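Local structure of methyltransferase WBDD (Escherichia coli, 4AZS) at residues Phe200-Gly205 with Cys264-Tyr269. The protein probably phosphorylates and methylates the growing end of the O9a O antigen, as a bifunctional kinase and methyltransferase that regulates its chain length. Sequence-based numbering, arbitrary orientation.
Sequences FYRLIG and CKFFYY. With SO4 (sulfate ion), chain I.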
loop_
_atom_site.group_PDB
_atom_site.type_symbol
_atom_site.label_atom_id
_atom_site.label_comp_id
_atom_site.label_asym_id
_atom_site.label_seq_id
_atom_site.Cartn_x
_atom_site.Cartn_y
_atom_site.Cartn_z
ATOM N N PHE A 200 -2.875 31.472 35.727
ATOM C CA PHE A 200 -3.469 31.065 36.994
ATOM C C PHE A 200 -4.521 29.966 36.801
ATOM O O PHE A 200 -5.431 30.125 35.978
ATOM C CB PHE A 200 -4.166 32.276 37.652
ATOM C CG PHE A 200 -4.776 31.964 39.003
ATOM C CD1 PHE A 200 -4.019 32.033 40.155
ATOM C CD2 PHE A 200 -6.103 31.625 39.119
ATOM C CE1 PHE A 200 -4.574 31.748 41.390
ATOM C CE2 PHE A 200 -6.681 31.364 40.359
ATOM C CZ PHE A 200 -5.911 31.405 41.488
ATOM N N TYR A 201 -4.402 28.862 37.519
ATOM C CA TYR A 201 -5.483 27.869 37.581
ATOM C C TYR A 201 -5.570 27.173 38.934
ATOM O O TYR A 201 -4.538 26.908 39.588
ATOM C CB TYR A 201 -5.394 26.820 36.423
ATOM C CG TYR A 201 -4.315 25.772 36.604
ATOM C CD1 TYR A 201 -4.573 24.629 37.297
ATOM C CD2 TYR A 201 -3.036 25.948 36.106
ATOM C CE1 TYR A 201 -3.612 23.681 37.499
ATOM C CE2 TYR A 201 -2.030 24.975 36.300
ATOM C CZ TYR A 201 -2.347 23.851 37.003
ATOM O OH TYR A 201 -1.452 22.836 37.243
ATOM N N ARG A 202 -6.792 26.744 39.285
ATOM C CA ARG A 202 -7.092 26.132 40.594
ATOM C C ARG A 202 -8.215 25.145 40.324
ATOM O O ARG A 202 -9.242 25.550 39.759
ATOM C CB ARG A 202 -7.772 27.205 41.511
ATOM C CG ARG A 202 -7.036 27.900 42.622
ATOM C CD ARG A 202 -7.894 29.034 43.227
ATOM N NE ARG A 202 -8.987 28.462 43.933
ATOM C CZ ARG A 202 -10.149 29.022 44.226
ATOM N NH1 ARG A 202 -10.508 30.256 43.903
ATOM N NH2 ARG A 202 -10.983 28.277 44.877
ATOM N N LEU A 203 -8.135 23.936 40.866
ATOM C CA LEU A 203 -9.290 23.031 40.936
ATOM C C LEU A 203 -10.366 23.563 41.897
ATOM O O LEU A 203 -10.059 23.844 43.026
ATOM C CB LEU A 203 -8.838 21.649 41.393
ATOM C CG LEU A 203 -9.875 20.551 41.491
ATOM C CD1 LEU A 203 -10.260 20.163 40.093
ATOM C CD2 LEU A 203 -9.353 19.315 42.261
ATOM N N ILE A 204 -11.607 23.756 41.432
ATOM C CA ILE A 204 -12.658 24.232 42.348
ATOM C C ILE A 204 -13.730 23.187 42.666
ATOM O O ILE A 204 -14.488 23.380 43.574
ATOM C CB ILE A 204 -13.314 25.544 41.924
ATOM C CG1 ILE A 204 -13.865 25.444 40.508
ATOM C CG2 ILE A 204 -12.315 26.680 42.014
ATOM C CD1 ILE A 204 -14.816 26.590 40.205
ATOM N N GLY A 205 -13.775 22.079 41.952
ATOM C CA GLY A 205 -14.678 21.002 42.318
ATOM C C GLY A 205 -14.570 19.819 41.384
ATOM O O GLY A 205 -13.788 19.824 40.428
ATOM N N CYS A 264 1.904 37.051 45.009
ATOM C CA CYS A 264 1.145 35.864 45.418
ATOM C C CYS A 264 2.009 34.696 45.033
ATOM O O CYS A 264 2.436 34.597 43.853
ATOM C CB CYS A 264 -0.161 35.758 44.682
ATOM S SG CYS A 264 -1.009 34.193 45.013
ATOM N N LYS A 265 2.318 33.857 46.016
ATOM C CA LYS A 265 3.110 32.643 45.813
ATOM C C LYS A 265 2.102 31.534 45.770
ATOM O O LYS A 265 1.366 31.349 46.744
ATOM C CB LYS A 265 4.008 32.327 46.998
ATOM C CG LYS A 265 5.301 33.086 47.098
ATOM C CD LYS A 265 6.252 32.477 48.155
ATOM C CE LYS A 265 7.163 33.550 48.767
ATOM N NZ LYS A 265 8.413 33.114 49.460
ATOM N N PHE A 266 2.094 30.761 44.706
ATOM C CA PHE A 266 1.103 29.704 44.554
ATOM C C PHE A 266 1.836 28.388 44.352
ATOM O O PHE A 266 2.501 28.218 43.334
ATOM C CB PHE A 266 0.190 29.991 43.343
ATOM C CG PHE A 266 -1.142 29.302 43.404
ATOM C CD1 PHE A 266 -1.305 28.032 42.931
ATOM C CD2 PHE A 266 -2.221 29.934 43.952
ATOM C CE1 PHE A 266 -2.534 27.391 43.004
ATOM C CE2 PHE A 266 -3.444 29.328 44.028
ATOM C CZ PHE A 266 -3.624 28.052 43.544
ATOM N N PHE A 267 1.730 27.478 45.320
ATOM C CA PHE A 267 2.373 26.153 45.262
ATOM C C PHE A 267 1.372 25.029 44.974
ATOM O O PHE A 267 0.369 24.899 45.653
ATOM C CB PHE A 267 3.035 25.844 46.595
ATOM C CG PHE A 267 4.313 26.613 46.869
ATOM C CD1 PHE A 267 4.715 27.708 46.080
ATOM C CD2 PHE A 267 5.123 26.240 47.946
ATOM C CE1 PHE A 267 5.887 28.400 46.367
ATOM C CE2 PHE A 267 6.287 26.932 48.230
ATOM C CZ PHE A 267 6.670 28.016 47.448
ATOM N N TYR A 268 1.659 24.211 43.973
ATOM C CA TYR A 268 0.907 23.022 43.713
ATOM C C TYR A 268 1.511 21.895 44.551
ATOM O O TYR A 268 2.719 21.689 44.559
ATOM C CB TYR A 268 0.947 22.711 42.225
ATOM C CG TYR A 268 0.177 23.737 41.440
ATOM C CD1 TYR A 268 -1.207 23.733 41.438
ATOM C CD2 TYR A 268 0.822 24.741 40.739
ATOM C CE1 TYR A 268 -1.930 24.678 40.718
ATOM C CE2 TYR A 268 0.106 25.694 40.010
ATOM C CZ TYR A 268 -1.273 25.646 39.994
ATOM O OH TYR A 268 -2.003 26.612 39.322
ATOM N N TYR A 269 0.659 21.225 45.316
ATOM C CA TYR A 269 1.003 20.002 46.026
ATOM C C TYR A 269 0.662 18.817 45.117
ATOM O O TYR A 269 1.304 17.790 45.145
ATOM C CB TYR A 269 0.157 19.909 47.289
ATOM C CG TYR A 269 0.237 21.066 48.195
ATOM C CD1 TYR A 269 1.335 21.884 48.192
ATOM C CD2 TYR A 269 -0.785 21.341 49.109
ATOM C CE1 TYR A 269 1.425 22.951 49.039
ATOM C CE2 TYR A 269 -0.678 22.416 49.997
ATOM C CZ TYR A 269 0.428 23.207 49.950
ATOM O OH TYR A 269 0.605 24.289 50.783
HETATM S S SO4 I . -5.008 21.824 40.870
HETATM O O1 SO4 I . -3.544 21.686 40.720
HETATM O O2 SO4 I . -5.403 20.439 41.229
HETATM O O3 SO4 I . -5.573 22.196 39.561
HETATM O O4 SO4 I . -5.350 22.977 41.884
HETATM O O HOH W 1 -2.291 29.265 39.667
#
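Y201 and Y268 lay their rings together in an offset stack, planes 19° apart and centroids 4.8 Å from each other. The hydroxyl of Y268 sits over the centre of the Y201 ring, while Y201 OH comes over the rim of one Y268 face; F266 CD1 packs on the opposite face. A sulfate, probably from the crystallisation liquor, puts O3 at the Y201 edge; O4 and Y201 O lie at that of Y268, whose CD1 has sulfate O1 closest (3.2 Å). O4 takes an almost straight bond from L203 N (3.1 Å). F266 meets F200 in a T-shaped pair with planes at 72°, the F200 edge directed at the F266 face. A chi1 of -157°, CG turned away from the backbone N, carries F266 CZ to 3.5 Å from R202 CG; R202 NH1 hydrogen-bonds to L227 O. Y268 OH donates to Y201 O (2.6 Å) in the carbonyl plane, on a lone pair. It also accepts from a water, which in turn accepts from Y201 N, so both backbone polar atoms of Y201 are tied to one phenol. These strands belong to the methyltransferase domain's mixed sheet and the kinase domain's antiparallel one. One residue before F266, K265 salt-bridges E291 and D382, consistent with the conserved lysine, helix glutamate and DFG aspartate of protein kinases. Here the domains meet largely through aromatic rings, the direct and water-mediated bonds probably fixing how the Y268 hydroxyl is turned.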